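Local coordinates for protein phosphatidylinositol-specific phospholipase C1 (Streptomyces antibioticus, PDB 3H4X) that belongs to the calcium-dependent phosphoinositide phospholipase C family and folds as a single-chain alpha/beta barrel, at residues A[257-262]-A[279-284]; A[127-132]-A[192-197]; A[48-53]-A[94-99]; A[154-159]-A[187-192]. All blocks are in the same frame, centred on the assembly; numbering follows the deposited sequence.

Contact 1. Residues A[257-262]-A[279-284]; sequences VVFDGD and RHYLLI
V257, F259 and G261 are laced to L282 and I284 by four backbone hydrogen bonds, the pattern of two adjacent parallel strands. The straightest runs from I284 N to F259 O, 2.8 Å at 175°. Bonds from F259 N to L282 O and from G261 N to I284 O continue the ladder.

Aromatic contact lies on the side of the sheet that carries F259 and L283. The F259 and Y281 rings meet at a slant, centroids 5.3 Å apart and planes turned by 41°, with F259 CE2 3.5 Å from Y281 CD2. R279 CB sits over the centre of one face of the Y281 ring, and the extended R279 chain runs on to give NH1 to Y281 OH at 3.1 Å, in the guanidinium plane. D171 and R244 also bond this hydroxyl.

V258, D260 and I284 occupy the barrel interior. I284 CD1 meets V258 CG1 at 3.6 Å. With D260 CG anti to the backbone N (chi1 -171°), the carboxylate comes against the other branch of I284, OD2 lying 3.3 Å from CG2. I284 CB and CG2 thus lie against a buried charge, whose OD2 makes a salt bridge with K127 of strand 124-130 and is also crowded by the E192 carboxylate.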
loop_
_atom_site.group_PDB
_atom_site.type_symbol
_atom_site.label_atom_id
_atom_site.label_comp_id
_atom_site.label_asym_id
_atom_site.label_seq_id
_atom_site.Cartn_x
_atom_site.Cartn_y
_atom_site.Cartn_z
ATOM N N VAL A 257 -7.787 -7.839 4.949
ATOM C CA VAL A 257 -7.096 -7.804 6.237
ATOM C C VAL A 257 -6.301 -6.509 6.397
ATOM O O VAL A 257 -5.465 -6.380 7.297
ATOM C CB VAL A 257 -6.187 -9.033 6.443
ATOM C CG1 VAL A 257 -7.024 -10.308 6.459
ATOM C CG2 VAL A 257 -5.113 -9.110 5.361
ATOM N N VAL A 258 -6.582 -5.557 5.508
ATOM C CA VAL A 258 -5.948 -4.246 5.496
ATOM C C VAL A 258 -7.049 -3.196 5.414
ATOM O O VAL A 258 -8.033 -3.372 4.692
ATOM C CB VAL A 258 -4.977 -4.102 4.301
ATOM C CG1 VAL A 258 -4.268 -2.747 4.333
ATOM C CG2 VAL A 258 -3.975 -5.248 4.300
ATOM N N PHE A 259 -6.876 -2.118 6.169
ATOM C CA PHE A 259 -7.867 -1.058 6.290
ATOM C C PHE A 259 -7.127 0.258 6.181
ATOM O O PHE A 259 -6.007 0.385 6.670
ATOM C CB PHE A 259 -8.590 -1.180 7.628
ATOM C CG PHE A 259 -9.303 -2.481 7.787
ATOM C CD1 PHE A 259 -10.653 -2.584 7.493
ATOM C CD2 PHE A 259 -8.618 -3.619 8.180
ATOM C CE1 PHE A 259 -11.305 -3.797 7.610
ATOM C CE2 PHE A 259 -9.266 -4.832 8.305
ATOM C CZ PHE A 259 -10.613 -4.919 8.024
ATOM N N ASP A 260 -7.743 1.227 5.519
ATOM C CA ASP A 260 -7.055 2.451 5.146
ATOM C C ASP A 260 -8.040 3.600 5.292
ATOM O O ASP A 260 -9.101 3.597 4.661
ATOM C CB ASP A 260 -6.583 2.306 3.696
ATOM C CG ASP A 260 -5.667 3.415 3.251
ATOM O OD1 ASP A 260 -6.079 4.586 3.318
ATOM O OD2 ASP A 260 -4.533 3.108 2.821
ATOM N N GLY A 261 -7.718 4.571 6.140
ATOM C CA GLY A 261 -8.660 5.651 6.397
ATOM C C GLY A 261 -8.008 6.851 7.042
ATOM O O GLY A 261 -6.848 6.812 7.448
ATOM N N ASP A 262 -8.781 7.925 7.144
ATOM C CA ASP A 262 -8.310 9.209 7.639
ATOM C C ASP A 262 -7.932 9.163 9.123
ATOM O O ASP A 262 -8.736 8.758 9.968
ATOM C CB ASP A 262 -9.411 10.241 7.409
ATOM C CG ASP A 262 -9.032 11.609 7.897
ATOM O OD1 ASP A 262 -8.097 12.201 7.324
ATOM O OD2 ASP A 262 -9.671 12.086 8.859
ATOM N N ARG A 279 -6.840 -8.195 16.177
ATOM C CA ARG A 279 -7.001 -9.165 15.099
ATOM C C ARG A 279 -5.809 -9.227 14.145
ATOM O O ARG A 279 -5.806 -10.021 13.201
ATOM C CB ARG A 279 -8.294 -8.875 14.335
ATOM C CG ARG A 279 -9.545 -9.257 15.118
ATOM C CD ARG A 279 -10.794 -8.554 14.616
ATOM N NE ARG A 279 -11.996 -9.086 15.256
ATOM C CZ ARG A 279 -12.895 -9.853 14.646
ATOM N NH1 ARG A 279 -12.746 -10.173 13.367
ATOM N NH2 ARG A 279 -13.956 -10.294 15.312
ATOM N N HIS A 280 -4.804 -8.395 14.406
ATOM C CA HIS A 280 -3.579 -8.345 13.602
ATOM C C HIS A 280 -3.799 -7.803 12.190
ATOM O O HIS A 280 -3.017 -8.082 11.277
ATOM C CB HIS A 280 -2.891 -9.712 13.558
ATOM C CG HIS A 280 -2.760 -10.356 14.901
ATOM N ND1 HIS A 280 -2.195 -9.713 15.982
ATOM C CD2 HIS A 280 -3.139 -11.577 15.345
ATOM C CE1 HIS A 280 -2.224 -10.515 17.031
ATOM N NE2 HIS A 280 -2.793 -11.652 16.672
ATOM N N TYR A 281 -4.859 -7.021 12.010
ATOM C CA TYR A 281 -5.098 -6.370 10.728
ATOM C C TYR A 281 -4.171 -5.175 10.577
ATOM O O TYR A 281 -3.815 -4.527 11.559
ATOM C CB TYR A 281 -6.541 -5.882 10.624
ATOM C CG TYR A 281 -7.602 -6.948 10.776
ATOM C CD1 TYR A 281 -7.379 -8.258 10.368
ATOM C CD2 TYR A 281 -8.848 -6.628 11.293
ATOM C CE1 TYR A 281 -8.368 -9.227 10.497
ATOM C CE2 TYR A 281 -9.839 -7.577 11.424
ATOM C CZ TYR A 281 -9.599 -8.870 11.026
ATOM O OH TYR A 281 -10.608 -9.793 11.181
ATOM N N LEU A 282 -3.796 -4.866 9.340
ATOM C CA LEU A 282 -3.005 -3.669 9.085
ATOM C C LEU A 282 -3.919 -2.462 8.983
ATOM O O LEU A 282 -4.929 -2.501 8.283
ATOM C CB LEU A 282 -2.172 -3.814 7.813
ATOM C CG LEU A 282 -1.202 -4.996 7.800
ATOM C CD1 LEU A 282 -0.374 -4.988 6.526
ATOM C CD2 LEU A 282 -0.299 -5.001 9.028
ATOM N N LEU A 283 -3.559 -1.396 9.687
ATOM C CA LEU A 283 -4.362 -0.182 9.728
ATOM C C LEU A 283 -3.528 0.996 9.234
ATOM O O LEU A 283 -2.594 1.437 9.904
ATOM C CB LEU A 283 -4.860 0.071 11.154
ATOM C CG LEU A 283 -5.805 1.255 11.372
ATOM C CD1 LEU A 283 -7.025 1.163 10.472
ATOM C CD2 LEU A 283 -6.221 1.346 12.828
ATOM N N ILE A 284 -3.848 1.488 8.042
ATOM C CA ILE A 284 -3.156 2.639 7.467
ATOM C C ILE A 284 -3.950 3.898 7.787
ATOM O O ILE A 284 -5.128 3.998 7.428
ATOM C CB ILE A 284 -3.004 2.526 5.925
ATOM C CG1 ILE A 284 -2.042 1.404 5.523
ATOM C CG2 ILE A 284 -2.488 3.835 5.345
ATOM C CD1 ILE A 284 -2.527 0.013 5.817
#

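Contact 2. Residues A[127-132]-A[192-197]; sequences KIEMKD and ELIPGT. With EOH (ethanol), chain T.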
loop_
_atom_site.group_PDB
_atom_site.type_symbol
_atom_site.label_atom_id
_atom_site.label_comp_id
_atom_site.label_asym_id
_atom_site.label_seq_id
_atom_site.Cartn_x
_atom_site.Cartn_y
_atom_site.Cartn_z
ATOM N N LYS A 127 1.617 1.159 -1.592
ATOM C CA LYS A 127 0.195 1.397 -1.575
ATOM C C LYS A 127 -0.203 1.915 -2.936
ATOM O O LYS A 127 0.299 2.942 -3.392
ATOM C CB LYS A 127 -0.162 2.411 -0.501
ATOM C CG LYS A 127 -1.602 2.869 -0.557
ATOM C CD LYS A 127 -1.911 3.828 0.564
ATOM C CE LYS A 127 -3.224 4.539 0.320
ATOM N NZ LYS A 127 -3.608 5.386 1.482
ATOM N N ILE A 128 -1.104 1.193 -3.584
ATOM C CA ILE A 128 -1.528 1.536 -4.922
ATOM C C ILE A 128 -2.966 2.017 -4.884
ATOM O O ILE A 128 -3.871 1.263 -4.505
ATOM C CB ILE A 128 -1.467 0.307 -5.835
ATOM C CG1 ILE A 128 -0.098 -0.377 -5.738
ATOM C CG2 ILE A 128 -1.885 0.675 -7.255
ATOM C CD1 ILE A 128 1.050 0.470 -6.174
ATOM N N GLU A 129 -3.182 3.271 -5.264
ATOM C CA GLU A 129 -4.533 3.737 -5.516
ATOM C C GLU A 129 -4.821 3.553 -6.995
ATOM O O GLU A 129 -4.147 4.143 -7.849
ATOM C CB GLU A 129 -4.717 5.204 -5.118
ATOM C CG GLU A 129 -6.125 5.711 -5.436
ATOM C CD GLU A 129 -6.375 7.155 -5.030
ATOM O OE1 GLU A 129 -5.801 7.614 -4.021
ATOM O OE2 GLU A 129 -7.175 7.830 -5.714
ATOM N N MET A 130 -5.811 2.722 -7.299
ATOM C CA MET A 130 -6.238 2.519 -8.673
ATOM C C MET A 130 -7.204 3.649 -9.001
ATOM O O MET A 130 -8.414 3.535 -8.775
ATOM C CB MET A 130 -6.916 1.158 -8.824
ATOM C CG MET A 130 -6.033 -0.027 -8.471
ATOM S SD MET A 130 -4.545 -0.139 -9.479
ATOM C CE MET A 130 -5.223 0.331 -11.066
ATOM N N LYS A 131 -6.656 4.753 -9.502
ATOM C CA LYS A 131 -7.412 5.997 -9.664
ATOM C C LYS A 131 -8.760 5.769 -10.327
ATOM O O LYS A 131 -9.791 6.288 -9.877
ATOM C CB LYS A 131 -6.607 7.010 -10.486
ATOM C CG LYS A 131 -5.338 7.513 -9.827
ATOM C CD LYS A 131 -5.591 8.136 -8.474
ATOM C CE LYS A 131 -6.468 9.359 -8.578
ATOM N NZ LYS A 131 -6.507 10.083 -7.273
ATOM N N ASP A 132 -8.736 4.995 -11.405
ATOM C CA ASP A 132 -9.916 4.746 -12.218
ATOM C C ASP A 132 -10.313 3.272 -12.206
ATOM O O ASP A 132 -10.971 2.790 -13.130
ATOM C CB ASP A 132 -9.676 5.224 -13.656
ATOM C CG ASP A 132 -8.462 4.565 -14.304
ATOM O OD1 ASP A 132 -7.808 3.727 -13.647
ATOM O OD2 ASP A 132 -8.156 4.874 -15.476
ATOM N N GLU A 192 -0.596 -2.974 -1.324
ATOM C CA GLU A 192 -1.948 -2.677 -0.856
ATOM C C GLU A 192 -2.700 -2.009 -2.003
ATOM O O GLU A 192 -2.138 -1.159 -2.691
ATOM C CB GLU A 192 -1.892 -1.707 0.331
ATOM C CG GLU A 192 -3.253 -1.154 0.752
ATOM C CD GLU A 192 -3.174 0.120 1.588
ATOM O OE1 GLU A 192 -2.060 0.615 1.879
ATOM O OE2 GLU A 192 -4.256 0.637 1.948
ATOM N N LEU A 193 -3.953 -2.391 -2.220
ATOM C CA LEU A 193 -4.790 -1.741 -3.225
ATOM C C LEU A 193 -5.952 -1.004 -2.573
ATOM O O LEU A 193 -6.639 -1.567 -1.718
ATOM C CB LEU A 193 -5.374 -2.787 -4.178
ATOM C CG LEU A 193 -4.442 -3.344 -5.250
ATOM C CD1 LEU A 193 -4.959 -4.665 -5.801
ATOM C CD2 LEU A 193 -4.269 -2.333 -6.376
ATOM N N ILE A 194 -6.184 0.243 -2.978
ATOM C CA ILE A 194 -7.431 0.933 -2.640
ATOM C C ILE A 194 -8.110 1.447 -3.899
ATOM O O ILE A 194 -7.453 1.684 -4.920
ATOM C CB ILE A 194 -7.242 2.115 -1.651
ATOM C CG1 ILE A 194 -6.325 3.197 -2.231
ATOM C CG2 ILE A 194 -6.753 1.623 -0.299
ATOM C CD1 ILE A 194 -6.473 4.545 -1.538
ATOM N N PRO A 195 -9.441 1.612 -3.837
ATOM C CA PRO A 195 -10.162 2.224 -4.944
ATOM C C PRO A 195 -9.765 3.686 -5.089
ATOM O O PRO A 195 -9.296 4.310 -4.130
ATOM C CB PRO A 195 -11.635 2.114 -4.521
ATOM C CG PRO A 195 -11.670 1.100 -3.438
ATOM C CD PRO A 195 -10.343 1.220 -2.744
ATOM N N GLY A 196 -9.971 4.233 -6.281
ATOM C CA GLY A 196 -9.493 5.571 -6.595
ATOM C C GLY A 196 -10.567 6.637 -6.615
ATOM O O GLY A 196 -11.764 6.341 -6.640
ATOM N N THR A 197 -10.130 7.889 -6.621
ATOM C CA THR A 197 -11.050 9.019 -6.598
ATOM C C THR A 197 -11.932 9.097 -7.842
ATOM O O THR A 197 -13.071 9.557 -7.771
ATOM C CB THR A 197 -10.300 10.351 -6.426
ATOM O OG1 THR A 197 -9.329 10.493 -7.469
ATOM C CG2 THR A 197 -9.599 10.390 -5.080
HETATM C C1 EOH T . -6.101 7.218 0.732
HETATM C C2 EOH T . -7.189 8.221 0.351
HETATM O O EOH T . -4.797 7.693 0.468
#
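K127–M130 and E192–P195 run side by side in the same direction, their segment axes 4.7 Å apart at the closest and 27° off parallel, with I128 N bonded to E192 O at 2.7 Å and two further rungs, I194 N to I128 O and M130 N to I194 O. K127 and E192 extend alongside each other into the barrel. E192 OE1 lies 3.4 Å from K127 CG and, although buried, has no hydrogen-bonding partner in the model. K127 NZ reaches past I194 to the ethanol, whose O it bonds at 2.8 Å, and it also makes a salt bridge with D260; I194 CD1 touches ethanol C1 at 3.5 Å. These are neighbouring strands of an eight-stranded parallel alpha/beta barrel, and the opposite face turns outward: there L193 CD2 fits against CG and SD of the bent M130 chain, under helix 209-222. Toward the C-terminal ends of the strands, the extended E129 side chain brings OE2 to T197 N at 3.1 Å. K131, folded back at chi2 and chi3, meets the same oxygen with NZ at 2.8 Å in a salt bridge. The two donors come from opposite faces of the carboxylate plane. K131 NZ also gives a bond to T197 OG1 at 2.9 Å, bridging the two segments.

Contact 3. Residues A[48-53]-A[94-99]; sequences FADALD and ELRTKS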
loop_
_atom_site.group_PDB
_atom_site.type_symbol
_atom_site.label_atom_id
_atom_site.label_comp_id
_atom_site.label_asym_id
_atom_site.label_seq_id
_atom_site.Cartn_x
_atom_site.Cartn_y
_atom_site.Cartn_z
ATOM N N PHE A 48 12.530 7.721 -8.321
ATOM C CA PHE A 48 11.873 6.773 -7.436
ATOM C C PHE A 48 12.887 6.087 -6.518
ATOM O O PHE A 48 12.560 5.727 -5.390
ATOM C CB PHE A 48 11.033 5.750 -8.205
ATOM C CG PHE A 48 10.048 5.035 -7.333
ATOM C CD1 PHE A 48 8.988 5.725 -6.771
ATOM C CD2 PHE A 48 10.200 3.691 -7.033
ATOM C CE1 PHE A 48 8.081 5.086 -5.945
ATOM C CE2 PHE A 48 9.291 3.047 -6.209
ATOM C CZ PHE A 48 8.232 3.747 -5.667
ATOM N N ALA A 49 14.122 5.925 -6.990
ATOM C CA ALA A 49 15.177 5.366 -6.149
ATOM C C ALA A 49 15.333 6.178 -4.869
ATOM O O ALA A 49 15.643 5.630 -3.815
ATOM C CB ALA A 49 16.498 5.315 -6.906
ATOM N N ASP A 50 15.144 7.491 -4.966
ATOM C CA ASP A 50 15.224 8.343 -3.786
ATOM C C ASP A 50 14.080 8.067 -2.809
ATOM O O ASP A 50 14.270 8.127 -1.597
ATOM C CB ASP A 50 15.256 9.819 -4.176
ATOM C CG ASP A 50 16.477 10.170 -4.995
ATOM O OD1 ASP A 50 17.594 9.776 -4.593
ATOM O OD2 ASP A 50 16.313 10.820 -6.045
ATOM N N ALA A 51 12.894 7.762 -3.332
ATOM C CA ALA A 51 11.782 7.369 -2.468
ATOM C C ALA A 51 12.133 6.063 -1.755
ATOM O O ALA A 51 11.900 5.912 -0.554
ATOM C CB ALA A 51 10.500 7.217 -3.275
ATOM N N LEU A 52 12.698 5.116 -2.496
ATOM C CA LEU A 52 13.094 3.847 -1.900
ATOM C C LEU A 52 14.184 4.032 -0.847
ATOM O O LEU A 52 14.186 3.357 0.182
ATOM C CB LEU A 52 13.528 2.855 -2.975
ATOM C CG LEU A 52 12.386 2.383 -3.879
ATOM C CD1 LEU A 52 12.925 1.785 -5.159
ATOM C CD2 LEU A 52 11.496 1.378 -3.156
ATOM N N ASP A 53 15.101 4.962 -1.093
ATOM C CA ASP A 53 16.185 5.216 -0.147
ATOM C C ASP A 53 15.796 6.136 1.017
ATOM O O ASP A 53 16.612 6.400 1.898
ATOM C CB ASP A 53 17.421 5.766 -0.869
ATOM C CG ASP A 53 18.239 4.680 -1.540
ATOM O OD1 ASP A 53 18.258 3.542 -1.030
ATOM O OD2 ASP A 53 18.878 4.968 -2.572
ATOM N N GLU A 94 22.102 1.688 -13.042
ATOM C CA GLU A 94 21.362 2.658 -13.841
ATOM C C GLU A 94 20.440 3.556 -13.023
ATOM O O GLU A 94 19.802 4.447 -13.573
ATOM C CB GLU A 94 20.531 1.954 -14.919
ATOM C CG GLU A 94 21.347 1.249 -15.986
ATOM C CD GLU A 94 20.507 0.818 -17.177
ATOM O OE1 GLU A 94 19.261 0.909 -17.104
ATOM O OE2 GLU A 94 21.093 0.391 -18.193
ATOM N N LEU A 95 20.347 3.323 -11.719
ATOM C CA LEU A 95 19.475 4.160 -10.903
ATOM C C LEU A 95 19.995 5.597 -10.879
ATOM O O LEU A 95 21.201 5.834 -10.744
ATOM C CB LEU A 95 19.327 3.593 -9.492
ATOM C CG LEU A 95 18.495 2.307 -9.406
ATOM C CD1 LEU A 95 18.636 1.669 -8.038
ATOM C CD2 LEU A 95 17.029 2.568 -9.737
ATOM N N ARG A 96 19.079 6.547 -11.032
ATOM C CA ARG A 96 19.419 7.964 -11.103
ATOM C C ARG A 96 20.254 8.273 -12.343
ATOM O O ARG A 96 21.268 8.969 -12.255
ATOM C CB ARG A 96 20.155 8.424 -9.839
ATOM C CG ARG A 96 19.403 8.141 -8.554
ATOM C CD ARG A 96 20.183 8.599 -7.326
ATOM N NE ARG A 96 19.401 8.332 -6.129
ATOM C CZ ARG A 96 19.338 7.151 -5.526
ATOM N NH1 ARG A 96 20.044 6.125 -5.983
ATOM N NH2 ARG A 96 18.564 7.000 -4.461
ATOM N N THR A 97 19.835 7.754 -13.495
ATOM C CA THR A 97 20.538 8.026 -14.753
ATOM C C THR A 97 19.627 8.276 -15.951
ATOM O O THR A 97 20.057 8.873 -16.934
ATOM C CB THR A 97 21.499 6.881 -15.155
ATOM O OG1 THR A 97 20.747 5.730 -15.564
ATOM C CG2 THR A 97 22.429 6.519 -14.008
ATOM N N LYS A 98 18.383 7.809 -15.887
ATOM C CA LYS A 98 17.525 7.788 -17.074
ATOM C C LYS A 98 16.447 8.862 -17.064
ATOM O O LYS A 98 16.194 9.498 -16.043
ATOM C CB LYS A 98 16.879 6.409 -17.234
ATOM C CG LYS A 98 17.883 5.277 -17.351
ATOM C CD LYS A 98 17.196 3.931 -17.511
ATOM C CE LYS A 98 16.296 3.914 -18.735
ATOM N NZ LYS A 98 15.630 2.598 -18.928
ATOM N N SER A 99 15.814 9.067 -18.215
ATOM C CA SER A 99 14.654 9.941 -18.282
ATOM C C SER A 99 13.537 9.336 -17.440
ATOM O O SER A 99 13.438 8.119 -17.302
ATOM C CB SER A 99 14.193 10.133 -19.726
ATOM O OG SER A 99 13.803 8.902 -20.300
HETATM O O HOH W 1 19.607 3.525 -4.744
#
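R96 sends its guanidinium across to the short helix 48-52, where it meets A49, D50 and D53 at once. Its chain is fully extended from CG to NE, long enough to span the gap from a loop residue whose backbone has positive phi. A chi4 of 82° then turns the guanidinium across the line of the chain, with NE and NH2 facing the helix. Both grip D50 side-on, closing on the single atom OD1, with NE the nearer at 2.8 Å. That oxygen lies in the guanidinium plane, yet both nitrogens approach it from the same face of the carboxylate, which is turned 52° from the guanidinium.

D53 is held differently: its carboxylate is nearly coplanar with the guanidinium, and OD2 takes NH2 at 2.8 Å on its anti side. D53 OD1 bonds W114. A water donates to D53 OD2 and accepts from R96 NH1, closing a ring beside the direct bond. A49 CB lies over one face of the guanidinium, 3.6 Å from R96 NH2, and L95 CD2 touches the same methyl at 4.0 Å.

Two carboxylates three residues apart sharing one arginine make a salt-bridge network, here at the protein surface, pinning the loop ahead of helix 104-117 to helix 48-52.

Contact 4. Residues A[154-159]-A[187-192]; sequences GDAVYG and GKFLFE
K188 lies along the backbone of D155 and A156, and its side chain can be followed outward. CB sits 3.7 Å from A156 O. The chain then bends at chi2 (-68°), which swings CD back over the same carbonyl, 3.5 Å from A156 O. CE passes on to D155 O, and NZ ends there in a hydrogen bond of 2.8 Å, almost straight out from the carbonyl. NZ also donates to a water that in turn donates to V157 O, so the ammonium ties down two carbonyls of the turn. The D155 carboxylate itself stays farther off, with OD1 5.7 Å from K188 NZ.

Next to this, F189 uses both its N-H and its carbonyl toward segment 154-159: F189 N to A156 O at 2.8 Å and Y158 N to F189 O at 2.9 Å, a single bridge centred on V157. A second water extends the pairing, donating to Y158 O and accepting from F191 N.

The side chains split around the bridge. Y158 and L190 lie side by side, with their CD2 atoms 3.9 Å apart. V157 CG2 comes in at the edge of the F191 ring, near its plane, and the A156 methyl sits beside F189; helices 104-117 and 142-153 pack on these phenylalanines. The turn after helix 142-153 is thereby docked on the first residues of strand 189-195, part of the beta-alpha-beta crossover from strand 124-130 in this alpha/beta barrel.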
loop_
_atom_site.group_PDB
_atom_site.type_symbol
_atom_site.label_atom_id
_atom_site.label_comp_id
_atom_site.label_asym_id
_atom_site.label_seq_id
_atom_site.Cartn_x
_atom_site.Cartn_y
_atom_site.Cartn_z
ATOM N N GLY A 154 8.944 -11.192 -8.823
ATOM C CA GLY A 154 9.009 -12.597 -8.442
ATOM C C GLY A 154 9.016 -12.830 -6.944
ATOM O O GLY A 154 8.089 -12.429 -6.236
ATOM N N ASP A 155 10.077 -13.480 -6.466
ATOM C CA ASP A 155 10.165 -13.951 -5.087
ATOM C C ASP A 155 10.288 -12.841 -4.048
ATOM O O ASP A 155 10.249 -13.108 -2.848
ATOM C CB ASP A 155 11.332 -14.943 -4.937
ATOM C CG ASP A 155 12.698 -14.281 -5.086
ATOM O OD1 ASP A 155 12.766 -13.065 -5.362
ATOM O OD2 ASP A 155 13.716 -14.990 -4.923
ATOM N N ALA A 156 10.441 -11.603 -4.501
ATOM C CA ALA A 156 10.575 -10.481 -3.583
ATOM C C ALA A 156 9.239 -10.047 -2.980
ATOM O O ALA A 156 9.212 -9.245 -2.051
ATOM C CB ALA A 156 11.244 -9.310 -4.278
ATOM N N VAL A 157 8.136 -10.575 -3.501
ATOM C CA VAL A 157 6.810 -10.188 -3.029
ATOM C C VAL A 157 6.312 -11.103 -1.917
ATOM O O VAL A 157 6.437 -12.325 -2.006
ATOM C CB VAL A 157 5.789 -10.196 -4.181
ATOM C CG1 VAL A 157 4.410 -9.772 -3.683
ATOM C CG2 VAL A 157 6.259 -9.289 -5.300
ATOM N N TYR A 158 5.756 -10.506 -0.868
ATOM C CA TYR A 158 5.020 -11.256 0.135
ATOM C C TYR A 158 3.553 -10.925 -0.087
ATOM O O TYR A 158 3.129 -9.790 0.125
ATOM C CB TYR A 158 5.453 -10.858 1.544
ATOM C CG TYR A 158 4.864 -11.740 2.624
ATOM C CD1 TYR A 158 5.476 -12.935 2.989
ATOM C CD2 TYR A 158 3.695 -11.382 3.280
ATOM C CE1 TYR A 158 4.939 -13.746 3.982
ATOM C CE2 TYR A 158 3.151 -12.186 4.268
ATOM C CZ TYR A 158 3.776 -13.368 4.614
ATOM O OH TYR A 158 3.229 -14.161 5.598
ATOM N N GLY A 159 2.790 -11.913 -0.538
ATOM C CA GLY A 159 1.408 -11.698 -0.960
ATOM C C GLY A 159 0.410 -12.517 -0.163
ATOM O O GLY A 159 0.784 -13.226 0.770
ATOM N N GLY A 187 13.975 -7.754 2.789
ATOM C CA GLY A 187 14.066 -7.994 1.360
ATOM C C GLY A 187 12.736 -8.264 0.675
ATOM O O GLY A 187 12.713 -8.811 -0.425
ATOM N N LYS A 188 11.629 -7.877 1.310
ATOM C CA LYS A 188 10.303 -8.089 0.727
ATOM C C LYS A 188 9.575 -6.796 0.395
ATOM O O LYS A 188 9.733 -5.772 1.067
ATOM C CB LYS A 188 9.418 -8.923 1.657
ATOM C CG LYS A 188 9.958 -10.312 1.946
ATOM C CD LYS A 188 9.928 -11.205 0.717
ATOM C CE LYS A 188 10.569 -12.556 1.022
ATOM N NZ LYS A 188 10.495 -13.488 -0.132
ATOM N N PHE A 189 8.762 -6.877 -0.651
ATOM C CA PHE A 189 7.775 -5.860 -0.962
ATOM C C PHE A 189 6.397 -6.437 -0.716
ATOM O O PHE A 189 6.145 -7.618 -0.976
ATOM C CB PHE A 189 7.851 -5.453 -2.432
ATOM C CG PHE A 189 9.124 -4.758 -2.811
ATOM C CD1 PHE A 189 9.417 -3.492 -2.331
ATOM C CD2 PHE A 189 10.022 -5.362 -3.671
ATOM C CE1 PHE A 189 10.595 -2.853 -2.693
ATOM C CE2 PHE A 189 11.196 -4.727 -4.035
ATOM C CZ PHE A 189 11.481 -3.473 -3.545
ATOM N N LEU A 190 5.501 -5.588 -0.234
ATOM C CA LEU A 190 4.096 -5.927 -0.137
ATOM C C LEU A 190 3.322 -4.874 -0.912
ATOM O O LEU A 190 3.812 -3.760 -1.114
ATOM C CB LEU A 190 3.644 -5.969 1.324
ATOM C CG LEU A 190 4.342 -7.020 2.199
ATOM C CD1 LEU A 190 5.651 -6.494 2.780
ATOM C CD2 LEU A 190 3.431 -7.492 3.317
ATOM N N PHE A 191 2.119 -5.229 -1.347
ATOM C CA PHE A 191 1.271 -4.304 -2.080
ATOM C C PHE A 191 -0.092 -4.200 -1.419
ATOM O O PHE A 191 -0.667 -5.211 -1.012
ATOM C CB PHE A 191 1.094 -4.764 -3.530
ATOM C CG PHE A 191 2.330 -4.628 -4.363
ATOM C CD1 PHE A 191 2.527 -3.508 -5.150
ATOM C CD2 PHE A 191 3.299 -5.615 -4.358
ATOM C CE1 PHE A 191 3.669 -3.366 -5.908
ATOM C CE2 PHE A 191 4.443 -5.478 -5.119
ATOM C CZ PHE A 191 4.625 -4.351 -5.896
ATOM N N GLU A 192 -0.596 -2.974 -1.324
ATOM C CA GLU A 192 -1.948 -2.677 -0.856
ATOM C C GLU A 192 -2.700 -2.009 -2.003
ATOM O O GLU A 192 -2.138 -1.159 -2.691
ATOM C CB GLU A 192 -1.892 -1.707 0.331
ATOM C CG GLU A 192 -3.253 -1.154 0.752
ATOM C CD GLU A 192 -3.174 0.120 1.588
ATOM O OE1 GLU A 192 -2.060 0.615 1.879
ATOM O OE2 GLU A 192 -4.256 0.637 1.948
HETATM O O HOH W 2 7.679 -13.898 0.071
HETATM O O HOH W 3 1.543 -7.988 -1.279
#

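How the contacts relate
From the N terminus, contact 3 is the first to close, pinning the loop at 94-99 back onto helix 48-52 at the surface, about 23 Å from contact 2 between centres. The chain then enters strand 124-130, and contact 2 closes a long excursion when it returns as strand 189-195. Contact 4 lies within that excursion: it joins the turn following helix 142-153 to the start of the returning strand, and E192 belongs to both contacts. Contact 1 follows in series, pairing strands 258-262 and 282-286. Strand 232-236 separates the strands of contacts 1 and 2, but their inward side chains meet inside the barrel.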